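Local coordinates for protein monooxygenase (Agrobacterium tumefaciens, PDB 2I7G) that probably catalyses flavin-dependent oxidation with molecular oxygen, as a TIM-barrel member of the luciferase-like monooxygenase family, at residues L313-I318 and A356-K361; L332-G337 and R346-Y351; R111-F116 and E192-W197; L160-R165 and M213-A218. One frame throughout, in Å; residues are numbered along the deposited sequence.

Contact 1 (L313-I318 and A356-K361); sequences LVAEKI and APLVRK
Val359 meets Ala315 and Ile318 between two helical turns that run roughly parallel, their axes inclined by 32° and 8.9 Å apart at the closest point. From CB of Val359 the side chain forks. One branch, CG2, lies beside its own backbone N and settles against the backbone of the facing turn, 3.8 Å from Ala315 CA; the Ala315 methyl CB is equally near. Val359 CG2 also reaches the flank of Ile318, 4.0 Å from Ile318 CB. The other branch, CG1, stands opposite the backbone N (chi1 176°) and is turned toward Ile318, where Val359 CG1 lies 3.8 Å from Ile318 CG2. These two side chains cross at about a right angle. One residue earlier, Leu358 adds its CB to the Ala315 methyl at 3.8 Å, and its CD1 closes over the same methyl. The small alanine takes two neighbours of the opposite helix at once; the side chains that meet are all apolar, and no hydrogen bond crosses between the helices. Helices 311-325 and 341-363 lie outside the barrel; Val355 extends the packing on Ala315 and Ile318, and Ile318 also rests on Leu24 of strand 23-28.

Contact 2 (L332-G337 and R346-Y351); sequences LQMAIG and RGIELY
Leu332, on strand 329-333, turns its side chain onto the ring of Tyr351. Its CB lies 4.1 Å from Tyr351 CE2 and 4.0 Å from Tyr351 OH, while the CD2 methyl sits over one face of the ring, displaced toward the rim near CE2. The two side chains run past each other in opposite directions, and the leucine side chain, leaving CB anti to the backbone N (chi1 180°), reaches the ring. The phenol oxygen beside it is held by a hydrogen bond to Gly25 O, which fixes the far end of the ring against the barrel.

Two residues on, the selenomethionine Met334, in one of its two modelled conformers, reaches across to the helix. Its chain runs out straight to SE and then bends at the last torsion (chi3 -64°), bringing the terminal CE 3.8 Å from Gly347 C and 3.5 Å from Ile348 CG1. With no side chain on Gly347, SE comes to 4.4 Å from Gly347 CA and the methyl CE rests on the backbone between Gly347 and Ile348.

Strand 329-333 pairs with strands 23-28 and 252-260 in the parallel barrel sheet, and helix 341-363 packs outside it; Leu26 touches Met334, Ile348 and Tyr351, while Leu57 and Glu54 of helix 40-60 border Ile348.

Contact 3 (R111-F116 and E192-W197); sequences RVFQQF and ERLPVW
In the layer between a peripheral helix and the barrel sheet, Leu194, in the lead-in to strand 196-200, sets one methyl against Phe113 and Phe116 of helix 109-122. That methyl is CD2, in one of two modelled conformers. It lies 3.9 Å from Phe113 CD1 and 3.9 Å from Phe113 CE1, approaching the ring obliquely. The same methyl also meets Phe116 CB at 4.1 Å, whereas the Phe116 ring swings off toward the barrel, onto Ile129 and Ser99. The two phenylalanines, three residues apart on one face of the helix, differ in their first torsion: chi1 -176° swings the Phe113 ring away from its backbone N and out to the leucine, while chi1 of Phe116 (-77°) directs its ring away. No hydrogen bond joins the segments, and all three touching residues are buried. Two residues before Phe113, Arg111 faces the second subunit, where it forms a salt bridge with Glu70 of that chain. Strand 196-200 pairs in parallel with 127-131, and helix 109-122 joins the latter to strand 96-99 in a right-handed beta-alpha-beta crossover, its helix outside the parallel strands, as is typical of the TIM barrel.

Contact 4 (L160-R165 and M213-A218); sequences LLLALR and MGLPVA
Leu162 and Leu215 supply the apolar part, reaching toward each other tip to tip. The methyls meet in two pairs: Leu162 CD1 lies 4.0 Å from Leu215 CD1, and Leu162 CD2 lies 4.1 Å from Leu215 CD2. Both leucines have CG beside their own backbone N, with chi1 of -64° and -65°, which turns their branched ends toward each other.

The helix involved, 150-166, belongs to the crossover that leads from strand 127-131 toward strand 196-200 in the TIM barrel. Strand 217-220, which Leu215 approaches, is the next parallel neighbour of 196-200, so helix 150-166 reaches past the strand it leads to; Leu161 and Arg165 also rest on Val196 of that strand.

The guanidinium of Arg165 adds a polar group to the contact, approached obliquely by Leu215 CD2. Arg165, extended from CG to NE, runs past Leu215 in the opposite direction and brings NH2 to 4.0 Å from Leu215 CD2, while Leu162 CD2 lies 3.3 Å above the plane of its guanidinium, near the rim. The polar hold on this group comes from Leu194, whose O accepts a hydrogen bond from Arg165 NH1.

On the backbone side, Gly214, with positive phi (67°), ends helix 204-212 in a Schellman motif just before Leu215, and Leu215 O is hydrogen-bonded to Tyr236 OH.

From the N terminus, contact 3 opens first at 111-116, and contact 4 opens at 160-165 before contact 3 closes at 192-197; contact 4 closes at 213-218, so the two loops cross. They touch where Trp197 packs on Pro216, and tie helices 109-122 and 150-166 to the adjacent strands 196-200 and 217-220. Later, contact 1 opens at 313-318 and closes at 356-361, with contact 2 nested inside; both use helix 341-363, binding it to helix 311-325 and to strand 329-333. Contact 2 lies across the chain's centre from contacts 3 and 4, with the barrel sheet common to all three.

Contact 1 (L313-I318 and A356-K361)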
loop_
_atom_site.group_PDB
_atom_site.type_symbol
_atom_site.label_atom_id
_atom_site.label_comp_id
_atom_site.label_asym_id
_atom_site.label_seq_id
_atom_site.Cartn_x
_atom_site.Cartn_y
_atom_site.Cartn_z
ATOM N N LEU B 313 11.386 4.841 35.633
ATOM C CA LEU B 313 9.998 5.055 36.060
ATOM C C LEU B 313 9.034 4.372 35.111
ATOM O O LEU B 313 8.094 3.695 35.539
ATOM C CB LEU B 313 9.671 6.556 36.135
ATOM C CG LEU B 313 8.336 6.886 36.836
ATOM C CD1 LEU B 313 8.417 6.585 38.351
ATOM C CD2 LEU B 313 7.906 8.330 36.629
ATOM N N VAL B 314 9.270 4.550 33.808
ATOM C CA VAL B 314 8.377 3.941 32.820
ATOM C C VAL B 314 8.477 2.411 32.878
ATOM O O VAL B 314 7.448 1.727 32.813
ATOM C CB VAL B 314 8.660 4.488 31.429
ATOM C CG1 VAL B 314 7.842 3.700 30.347
ATOM C CG2 VAL B 314 8.287 5.984 31.420
ATOM N N ALA B 315 9.701 1.889 33.017
ATOM C CA ALA B 315 9.905 0.426 33.064
ATOM C C ALA B 315 9.170 -0.141 34.275
ATOM O O ALA B 315 8.505 -1.170 34.182
ATOM C CB ALA B 315 11.404 0.072 33.113
ATOM N N GLU B 316 9.277 0.535 35.421
ATOM C CA GLU B 316 8.589 0.043 36.614
ATOM C C GLU B 316 7.066 0.037 36.433
ATOM O O GLU B 316 6.410 -0.893 36.878
ATOM C CB GLU B 316 8.988 0.805 37.885
ATOM C CG GLU B 316 8.499 0.129 39.195
ATOM C CD GLU B 316 8.641 -1.409 39.177
ATOM O OE1 GLU B 316 9.798 -1.898 39.144
ATOM O OE2 GLU B 316 7.597 -2.130 39.188
ATOM N N LYS B 317 6.508 1.049 35.769
ATOM C CA LYS B 317 5.078 1.039 35.523
ATOM C C LYS B 317 4.664 -0.106 34.571
ATOM O O LYS B 317 3.652 -0.748 34.801
ATOM C CB LYS B 317 4.619 2.383 34.987
ATOM C CG LYS B 317 3.159 2.591 35.045
ATOM C CD LYS B 317 2.925 4.065 34.806
ATOM C CE LYS B 317 1.503 4.411 34.916
ATOM N NZ LYS B 317 1.353 5.906 34.983
ATOM N N ILE B 318 5.459 -0.357 33.522
ATOM C CA ILE B 318 5.188 -1.482 32.604
ATOM C C ILE B 318 5.179 -2.797 33.380
ATOM O O ILE B 318 4.249 -3.647 33.229
ATOM C CB ILE B 318 6.183 -1.539 31.429
ATOM C CG1 ILE B 318 6.010 -0.301 30.543
ATOM C CG2 ILE B 318 5.978 -2.872 30.603
ATOM C CD1 ILE B 318 7.229 -0.037 29.626
ATOM N N ALA B 356 13.300 -1.220 27.690
ATOM C CA ALA B 356 13.054 -2.619 27.257
ATOM C C ALA B 356 13.907 -3.645 28.031
ATOM O O ALA B 356 13.359 -4.630 28.539
ATOM C CB ALA B 356 13.243 -2.786 25.712
ATOM N N PRO B 357 15.242 -3.445 28.106
ATOM C CA PRO B 357 16.069 -4.389 28.871
ATOM C C PRO B 357 15.657 -4.569 30.342
ATOM O O PRO B 357 15.693 -5.705 30.829
ATOM C CB PRO B 357 17.489 -3.813 28.746
ATOM C CG PRO B 357 17.433 -3.073 27.399
ATOM C CD PRO B 357 16.064 -2.421 27.428
ATOM N N LEU B 358 15.275 -3.480 31.015
ATOM C CA LEU B 358 14.786 -3.526 32.392
ATOM C C LEU B 358 13.528 -4.399 32.486
ATOM O O LEU B 358 13.449 -5.309 33.340
ATOM C CB LEU B 358 14.500 -2.122 32.937
ATOM C CG LEU B 358 15.708 -1.244 33.322
ATOM C CD1 LEU B 358 15.261 0.242 33.529
ATOM C CD2 LEU B 358 16.422 -1.796 34.558
ATOM N N VAL B 359 12.569 -4.137 31.592
ATOM C CA VAL B 359 11.309 -4.879 31.587
ATOM C C VAL B 359 11.554 -6.348 31.273
ATOM O O VAL B 359 11.093 -7.217 32.019
ATOM C CB VAL B 359 10.282 -4.281 30.623
ATOM C CG1 VAL B 359 9.034 -5.171 30.619
ATOM C CG2 VAL B 359 9.940 -2.795 31.034
ATOM N N ARG B 360 12.325 -6.619 30.220
ATOM C CA ARG B 360 12.594 -8.000 29.821
ATOM C C ARG B 360 13.330 -8.784 30.910
ATOM O O ARG B 360 13.027 -9.964 31.135
ATOM C CB ARG B 360 13.377 -8.048 28.502
ATOM C CG ARG B 360 12.590 -7.594 27.279
ATOM C CD ARG B 360 13.513 -7.340 26.058
ATOM N NE ARG B 360 12.730 -6.857 24.923
ATOM C CZ ARG B 360 13.165 -6.008 23.996
ATOM N NH1 ARG B 360 14.409 -5.526 24.061
ATOM N NH2 ARG B 360 12.346 -5.643 22.988
ATOM N N LYS B 361 14.274 -8.130 31.585
ATOM C CA LYS B 361 15.075 -8.747 32.658
ATOM C C LYS B 361 14.200 -9.175 33.838
ATOM O O LYS B 361 14.350 -10.280 34.376
ATOM C CB LYS B 361 16.202 -7.790 33.097
ATOM C CG LYS B 361 16.801 -7.987 34.507
ATOM C CD LYS B 361 18.108 -7.183 34.711
ATOM C CE LYS B 361 17.960 -5.645 34.534
ATOM N NZ LYS B 361 17.735 -4.864 35.798
#

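Contact 2 (L332-G337 and R346-Y351)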
loop_
_atom_site.group_PDB
_atom_site.type_symbol
_atom_site.label_atom_id
_atom_site.label_comp_id
_atom_site.label_asym_id
_atom_site.label_seq_id
_atom_site.Cartn_x
_atom_site.Cartn_y
_atom_site.Cartn_z
ATOM N N LEU B 332 3.158 1.657 23.056
ATOM C CA LEU B 332 3.217 3.021 23.587
ATOM C C LEU B 332 3.069 4.018 22.437
ATOM O O LEU B 332 3.817 3.905 21.438
ATOM C CB LEU B 332 4.599 3.174 24.249
ATOM C CG LEU B 332 4.860 4.541 24.869
ATOM C CD1 LEU B 332 3.834 4.888 25.981
ATOM C CD2 LEU B 332 6.385 4.674 25.377
ATOM N N GLN B 333 2.185 5.006 22.585
ATOM C CA GLN B 333 2.039 6.081 21.586
ATOM C C GLN B 333 2.632 7.362 22.186
ATOM O O GLN B 333 2.063 7.935 23.129
ATOM C CB GLN B 333 0.570 6.270 21.183
ATOM C CG GLN B 333 0.380 7.444 20.214
ATOM C CD GLN B 333 -1.052 7.571 19.690
ATOM O OE1 GLN B 333 -1.643 6.607 19.189
ATOM N NE2 GLN B 333 -1.565 8.744 19.729
HETATM N N MSE B 334 3.797 7.758 21.672
HETATM C CA MSE B 334 4.501 8.984 22.099
HETATM C C MSE B 334 4.346 10.087 21.050
HETATM O O MSE B 334 4.123 11.268 21.373
HETATM C CB MSE B 334 6.007 8.707 22.275
HETATM C CG MSE B 334 6.351 7.544 23.184
HETATM SE SE MSE B 334 8.293 7.377 23.530
HETATM C CE MSE B 334 8.893 6.998 21.744
ATOM N N ALA B 335 4.503 9.704 19.779
ATOM C CA ALA B 335 4.558 10.704 18.685
ATOM C C ALA B 335 3.116 11.171 18.447
ATOM O O ALA B 335 2.341 10.519 17.706
ATOM C CB ALA B 335 5.162 10.084 17.433
ATOM N N ILE B 336 2.754 12.248 19.145
ATOM C CA ILE B 336 1.382 12.811 19.146
ATOM C C ILE B 336 1.474 14.292 18.801
ATOM O O ILE B 336 2.466 14.940 19.134
ATOM C CB ILE B 336 0.738 12.618 20.545
ATOM C CG1 ILE B 336 0.602 11.128 20.862
ATOM C CG2 ILE B 336 -0.663 13.258 20.649
ATOM C CD1 ILE B 336 0.315 10.886 22.312
ATOM N N GLY B 337 0.458 14.828 18.116
ATOM C CA GLY B 337 0.421 16.250 17.779
ATOM C C GLY B 337 1.724 16.717 17.123
ATOM O O GLY B 337 2.242 16.082 16.192
ATOM N N ARG B 346 14.872 10.582 20.517
ATOM C CA ARG B 346 15.547 10.330 21.803
ATOM C C ARG B 346 14.696 9.355 22.630
ATOM O O ARG B 346 15.245 8.433 23.243
ATOM C CB ARG B 346 15.781 11.633 22.568
ATOM C CG ARG B 346 16.492 11.444 23.918
ATOM C CD ARG B 346 17.828 10.676 23.782
ATOM N NE ARG B 346 18.535 10.546 25.062
ATOM C CZ ARG B 346 19.546 9.701 25.277
ATOM N NH1 ARG B 346 19.963 8.884 24.297
ATOM N NH2 ARG B 346 20.135 9.650 26.471
ATOM N N GLY B 347 13.374 9.556 22.628
ATOM C CA GLY B 347 12.449 8.694 23.396
ATOM C C GLY B 347 12.516 7.258 22.896
ATOM O O GLY B 347 12.529 6.301 23.688
ATOM N N ILE B 348 12.596 7.097 21.577
ATOM C CA ILE B 348 12.660 5.752 20.993
ATOM C C ILE B 348 13.976 5.066 21.386
ATOM O O ILE B 348 14.006 3.869 21.793
ATOM C CB ILE B 348 12.513 5.793 19.470
ATOM C CG1 ILE B 348 11.044 6.109 19.084
ATOM C CG2 ILE B 348 12.855 4.423 18.857
ATOM C CD1 ILE B 348 10.888 6.501 17.595
ATOM N N GLU B 349 15.075 5.808 21.266
ATOM C CA GLU B 349 16.374 5.308 21.713
ATOM C C GLU B 349 16.335 4.855 23.174
ATOM O O GLU B 349 16.742 3.736 23.486
ATOM C CB GLU B 349 17.480 6.351 21.501
ATOM C CG GLU B 349 18.803 5.928 22.142
ATOM C CD GLU B 349 20.009 6.005 21.203
ATOM O OE1 GLU B 349 19.937 5.484 20.060
ATOM O OE2 GLU B 349 21.051 6.543 21.633
ATOM N N LEU B 350 15.831 5.714 24.059
ATOM C CA LEU B 350 15.726 5.358 25.494
ATOM C C LEU B 350 14.800 4.170 25.735
ATOM O O LEU B 350 15.077 3.302 26.582
ATOM C CB LEU B 350 15.288 6.567 26.319
ATOM C CG LEU B 350 16.338 7.681 26.420
ATOM C CD1 LEU B 350 15.654 8.876 27.066
ATOM C CD2 LEU B 350 17.615 7.246 27.208
ATOM N N TYR B 351 13.693 4.133 24.992
ATOM C CA TYR B 351 12.748 3.010 25.062
ATOM C C TYR B 351 13.460 1.665 24.744
ATOM O O TYR B 351 13.399 0.709 25.544
ATOM C CB TYR B 351 11.573 3.304 24.113
ATOM C CG TYR B 351 10.363 2.403 24.227
ATOM C CD1 TYR B 351 10.177 1.540 25.327
ATOM C CD2 TYR B 351 9.391 2.417 23.211
ATOM C CE1 TYR B 351 9.023 0.706 25.404
ATOM C CE2 TYR B 351 8.229 1.611 23.296
ATOM C CZ TYR B 351 8.063 0.764 24.380
ATOM O OH TYR B 351 6.928 -0.013 24.456
#

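Contact 3 (R111-F116 and E192-W197)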
loop_
_atom_site.group_PDB
_atom_site.type_symbol
_atom_site.label_atom_id
_atom_site.label_comp_id
_atom_site.label_asym_id
_atom_site.label_seq_id
_atom_site.Cartn_x
_atom_site.Cartn_y
_atom_site.Cartn_z
ATOM N N ARG B 111 -9.175 -6.394 -0.146
ATOM C CA ARG B 111 -8.058 -5.457 -0.334
ATOM C C ARG B 111 -7.136 -5.402 0.873
ATOM O O ARG B 111 -5.919 -5.385 0.707
ATOM C CB ARG B 111 -8.537 -4.022 -0.648
ATOM C CG ARG B 111 -9.444 -3.931 -1.855
ATOM C CD ARG B 111 -8.644 -4.187 -3.152
ATOM N NE ARG B 111 -9.501 -3.835 -4.304
ATOM C CZ ARG B 111 -9.120 -3.913 -5.568
ATOM N NH1 ARG B 111 -7.897 -4.317 -5.877
ATOM N NH2 ARG B 111 -9.971 -3.581 -6.540
ATOM N N VAL B 112 -7.718 -5.346 2.076
ATOM C CA VAL B 112 -6.925 -5.285 3.294
ATOM C C VAL B 112 -6.031 -6.529 3.340
ATOM O O VAL B 112 -4.819 -6.425 3.557
ATOM C CB VAL B 112 -7.845 -5.178 4.529
ATOM C CG1 VAL B 112 -7.009 -5.408 5.818
ATOM C CG2 VAL B 112 -8.537 -3.754 4.497
ATOM N N PHE B 113 -6.609 -7.695 3.103
ATOM C CA PHE B 113 -5.817 -8.917 3.142
ATOM C C PHE B 113 -4.692 -8.883 2.113
ATOM O O PHE B 113 -3.568 -9.253 2.419
ATOM C CB PHE B 113 -6.685 -10.155 2.922
ATOM C CG PHE B 113 -5.916 -11.456 3.038
ATOM C CD1 PHE B 113 -5.506 -11.945 4.287
ATOM C CD2 PHE B 113 -5.562 -12.151 1.910
ATOM C CE1 PHE B 113 -4.768 -13.148 4.387
ATOM C CE2 PHE B 113 -4.863 -13.374 2.010
ATOM C CZ PHE B 113 -4.459 -13.850 3.249
ATOM N N GLN B 114 -4.998 -8.437 0.897
ATOM C CA GLN B 114 -3.985 -8.383 -0.172
ATOM C C GLN B 114 -2.867 -7.403 0.167
ATOM O O GLN B 114 -1.671 -7.692 -0.035
ATOM C CB GLN B 114 -4.631 -7.997 -1.516
ATOM C CG GLN B 114 -5.545 -9.108 -2.060
ATOM C CD GLN B 114 -6.170 -8.725 -3.364
ATOM O OE1 GLN B 114 -6.642 -7.606 -3.542
ATOM N NE2 GLN B 114 -6.193 -9.677 -4.290
ATOM N N GLN B 115 -3.239 -6.254 0.704
ATOM C CA GLN B 115 -2.248 -5.253 1.075
ATOM C C GLN B 115 -1.314 -5.745 2.193
ATOM O O GLN B 115 -0.073 -5.695 2.068
ATOM C CB GLN B 115 -2.940 -3.936 1.455
ATOM C CG GLN B 115 -3.617 -3.203 0.250
ATOM C CD GLN B 115 -4.752 -2.293 0.747
ATOM O OE1 GLN B 115 -4.840 -1.994 1.939
ATOM N NE2 GLN B 115 -5.639 -1.891 -0.166
ATOM N N PHE B 116 -1.895 -6.308 3.252
ATOM C CA PHE B 116 -1.059 -6.787 4.364
ATOM C C PHE B 116 -0.303 -8.087 4.007
ATOM O O PHE B 116 0.793 -8.300 4.536
ATOM C CB PHE B 116 -1.868 -6.931 5.647
ATOM C CG PHE B 116 -2.145 -5.612 6.305
ATOM C CD1 PHE B 116 -1.283 -5.131 7.294
ATOM C CD2 PHE B 116 -3.228 -4.832 5.901
ATOM C CE1 PHE B 116 -1.539 -3.839 7.898
ATOM C CE2 PHE B 116 -3.516 -3.571 6.508
ATOM C CZ PHE B 116 -2.647 -3.078 7.500
ATOM N N GLU B 192 2.007 -18.577 8.217
ATOM C CA GLU B 192 0.926 -19.576 8.084
ATOM C C GLU B 192 -0.465 -18.960 8.327
ATOM O O GLU B 192 -1.425 -19.227 7.585
ATOM C CB GLU B 192 1.151 -20.778 9.000
ATOM C CG GLU B 192 0.029 -21.807 8.862
ATOM C CD GLU B 192 0.481 -23.251 9.066
ATOM O OE1 GLU B 192 1.435 -23.480 9.850
ATOM O OE2 GLU B 192 -0.140 -24.149 8.440
ATOM N N ARG B 193 -0.546 -18.091 9.329
ATOM C CA ARG B 193 -1.779 -17.403 9.671
ATOM C C ARG B 193 -1.416 -15.945 9.931
ATOM O O ARG B 193 -0.780 -15.631 10.938
ATOM C CB ARG B 193 -2.391 -18.020 10.936
ATOM C CG ARG B 193 -3.917 -18.139 10.929
ATOM C CD ARG B 193 -4.367 -19.273 10.002
ATOM N NE ARG B 193 -5.624 -19.921 10.395
ATOM C CZ ARG B 193 -5.724 -20.924 11.272
ATOM N NH1 ARG B 193 -4.645 -21.407 11.884
ATOM N NH2 ARG B 193 -6.915 -21.447 11.548
ATOM N N LEU B 194 -1.810 -15.063 9.022
ATOM C CA LEU B 194 -1.557 -13.630 9.204
ATOM C C LEU B 194 -2.207 -13.206 10.535
ATOM O O LEU B 194 -3.427 -13.328 10.672
ATOM C CB LEU B 194 -2.169 -12.851 8.033
ATOM C CG LEU B 194 -1.811 -11.376 7.771
ATOM C CD1 LEU B 194 -0.345 -11.199 7.386
ATOM C CD2 LEU B 194 -2.699 -10.788 6.678
ATOM N N PRO B 195 -1.411 -12.737 11.523
ATOM C CA PRO B 195 -2.066 -12.347 12.784
ATOM C C PRO B 195 -3.102 -11.228 12.592
ATOM O O PRO B 195 -2.877 -10.244 11.828
ATOM C CB PRO B 195 -0.901 -11.930 13.700
ATOM C CG PRO B 195 0.341 -12.504 13.013
ATOM C CD PRO B 195 0.049 -12.503 11.570
ATOM N N VAL B 196 -4.262 -11.442 13.213
ATOM C CA VAL B 196 -5.310 -10.440 13.262
ATOM C C VAL B 196 -5.653 -10.216 14.744
ATOM O O VAL B 196 -6.034 -11.166 15.447
ATOM C CB VAL B 196 -6.552 -10.870 12.475
ATOM C CG1 VAL B 196 -7.690 -9.848 12.683
ATOM C CG2 VAL B 196 -6.185 -10.998 10.973
ATOM N N TRP B 197 -5.431 -8.994 15.195
ATOM C CA TRP B 197 -5.782 -8.556 16.554
ATOM C C TRP B 197 -7.034 -7.703 16.486
ATOM O O TRP B 197 -7.258 -7.007 15.505
ATOM C CB TRP B 197 -4.663 -7.660 17.139
ATOM C CG TRP B 197 -3.431 -8.413 17.535
ATOM C CD1 TRP B 197 -2.537 -9.051 16.697
ATOM C CD2 TRP B 197 -2.932 -8.578 18.860
ATOM N NE1 TRP B 197 -1.530 -9.617 17.446
ATOM C CE2 TRP B 197 -1.745 -9.333 18.770
ATOM C CE3 TRP B 197 -3.393 -8.186 20.133
ATOM C CZ2 TRP B 197 -1.006 -9.712 19.899
ATOM C CZ3 TRP B 197 -2.646 -8.553 21.257
ATOM C CH2 TRP B 197 -1.462 -9.305 21.124
#

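Contact 4 (L160-R165 and M213-A218)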
loop_
_atom_site.group_PDB
_atom_site.type_symbol
_atom_site.label_atom_id
_atom_site.label_comp_id
_atom_site.label_asym_id
_atom_site.label_seq_id
_atom_site.Cartn_x
_atom_site.Cartn_y
_atom_site.Cartn_z
ATOM N N LEU B 160 -15.251 -12.329 6.952
ATOM C CA LEU B 160 -14.521 -12.484 5.648
ATOM C C LEU B 160 -12.972 -12.484 5.771
ATOM O O LEU B 160 -12.278 -13.372 5.252
ATOM C CB LEU B 160 -15.017 -11.489 4.639
ATOM C CG LEU B 160 -14.314 -11.487 3.282
ATOM C CD1 LEU B 160 -14.339 -12.893 2.648
ATOM C CD2 LEU B 160 -15.064 -10.437 2.449
ATOM N N LEU B 161 -12.415 -11.500 6.469
ATOM C CA LEU B 161 -10.961 -11.443 6.649
ATOM C C LEU B 161 -10.402 -12.756 7.205
ATOM O O LEU B 161 -9.371 -13.247 6.743
ATOM C CB LEU B 161 -10.580 -10.288 7.585
ATOM C CG LEU B 161 -9.093 -10.027 7.803
ATOM C CD1 LEU B 161 -8.329 -9.798 6.504
ATOM C CD2 LEU B 161 -8.934 -8.831 8.755
ATOM N N LEU B 162 -11.071 -13.327 8.197
ATOM C CA LEU B 162 -10.594 -14.593 8.777
ATOM C C LEU B 162 -10.721 -15.770 7.789
ATOM O O LEU B 162 -9.849 -16.642 7.746
ATOM C CB LEU B 162 -11.352 -14.917 10.069
ATOM C CG LEU B 162 -11.117 -13.905 11.209
ATOM C CD1 LEU B 162 -12.083 -14.119 12.394
ATOM C CD2 LEU B 162 -9.655 -13.892 11.690
ATOM N N ALA B 163 -11.785 -15.767 6.985
ATOM C CA ALA B 163 -11.965 -16.780 5.929
ATOM C C ALA B 163 -10.812 -16.707 4.918
ATOM O O ALA B 163 -10.261 -17.746 4.524
ATOM C CB ALA B 163 -13.287 -16.564 5.236
ATOM N N LEU B 164 -10.444 -15.475 4.553
ATOM C CA LEU B 164 -9.391 -15.238 3.558
ATOM C C LEU B 164 -8.060 -15.750 4.058
ATOM O O LEU B 164 -7.296 -16.339 3.305
ATOM C CB LEU B 164 -9.273 -13.745 3.256
ATOM C CG LEU B 164 -10.448 -13.074 2.544
ATOM C CD1 LEU B 164 -10.191 -11.576 2.487
ATOM C CD2 LEU B 164 -10.667 -13.697 1.131
ATOM N N ARG B 165 -7.764 -15.544 5.336
ATOM C CA ARG B 165 -6.445 -15.939 5.799
ATOM C C ARG B 165 -6.352 -17.462 5.997
ATOM O O ARG B 165 -5.251 -18.000 6.081
ATOM C CB ARG B 165 -6.057 -15.175 7.079
ATOM C CG ARG B 165 -6.649 -15.752 8.280
ATOM C CD ARG B 165 -5.897 -15.282 9.518
ATOM N NE ARG B 165 -6.573 -15.775 10.706
ATOM C CZ ARG B 165 -6.223 -15.466 11.946
ATOM N NH1 ARG B 165 -5.191 -14.643 12.182
ATOM N NH2 ARG B 165 -6.932 -15.963 12.956
HETATM N N MSE B 213 -14.402 -15.607 20.021
HETATM C CA MSE B 213 -13.820 -15.925 18.724
HETATM C C MSE B 213 -12.351 -16.339 18.804
HETATM O O MSE B 213 -11.746 -16.688 17.790
HETATM C CB MSE B 213 -13.939 -14.719 17.809
HETATM C CG MSE B 213 -15.366 -14.402 17.398
HETATM SE SE MSE B 213 -15.420 -12.813 16.267
HETATM C CE MSE B 213 -14.326 -11.588 17.281
ATOM N N GLY B 214 -11.791 -16.268 20.005
ATOM C CA GLY B 214 -10.444 -16.735 20.259
ATOM C C GLY B 214 -9.390 -15.889 19.555
ATOM O O GLY B 214 -8.357 -16.423 19.166
ATOM N N LEU B 215 -9.641 -14.582 19.383
ATOM C CA LEU B 215 -8.686 -13.671 18.731
ATOM C C LEU B 215 -7.932 -12.843 19.789
ATOM O O LEU B 215 -8.508 -12.552 20.837
ATOM C CB LEU B 215 -9.430 -12.708 17.813
ATOM C CG LEU B 215 -10.106 -13.441 16.631
ATOM C CD1 LEU B 215 -11.011 -12.475 15.935
ATOM C CD2 LEU B 215 -9.021 -13.900 15.692
ATOM N N PRO B 216 -6.649 -12.524 19.554
ATOM C CA PRO B 216 -5.909 -11.649 20.482
ATOM C C PRO B 216 -6.578 -10.266 20.523
ATOM O O PRO B 216 -7.198 -9.842 19.536
ATOM C CB PRO B 216 -4.514 -11.481 19.833
ATOM C CG PRO B 216 -4.462 -12.443 18.683
ATOM C CD PRO B 216 -5.828 -12.972 18.406
ATOM N N VAL B 217 -6.490 -9.613 21.673
ATOM C CA VAL B 217 -7.163 -8.336 21.887
ATOM C C VAL B 217 -6.170 -7.278 22.346
ATOM O O VAL B 217 -5.228 -7.563 23.122
ATOM C CB VAL B 217 -8.351 -8.418 22.880
ATOM C CG1 VAL B 217 -9.478 -9.254 22.271
ATOM C CG2 VAL B 217 -7.922 -9.013 24.251
ATOM N N ALA B 218 -6.376 -6.054 21.874
ATOM C CA ALA B 218 -5.528 -4.916 22.307
ATOM C C ALA B 218 -6.458 -3.883 22.926
ATOM O O ALA B 218 -7.317 -3.337 22.231
ATOM C CB ALA B 218 -4.781 -4.317 21.101
#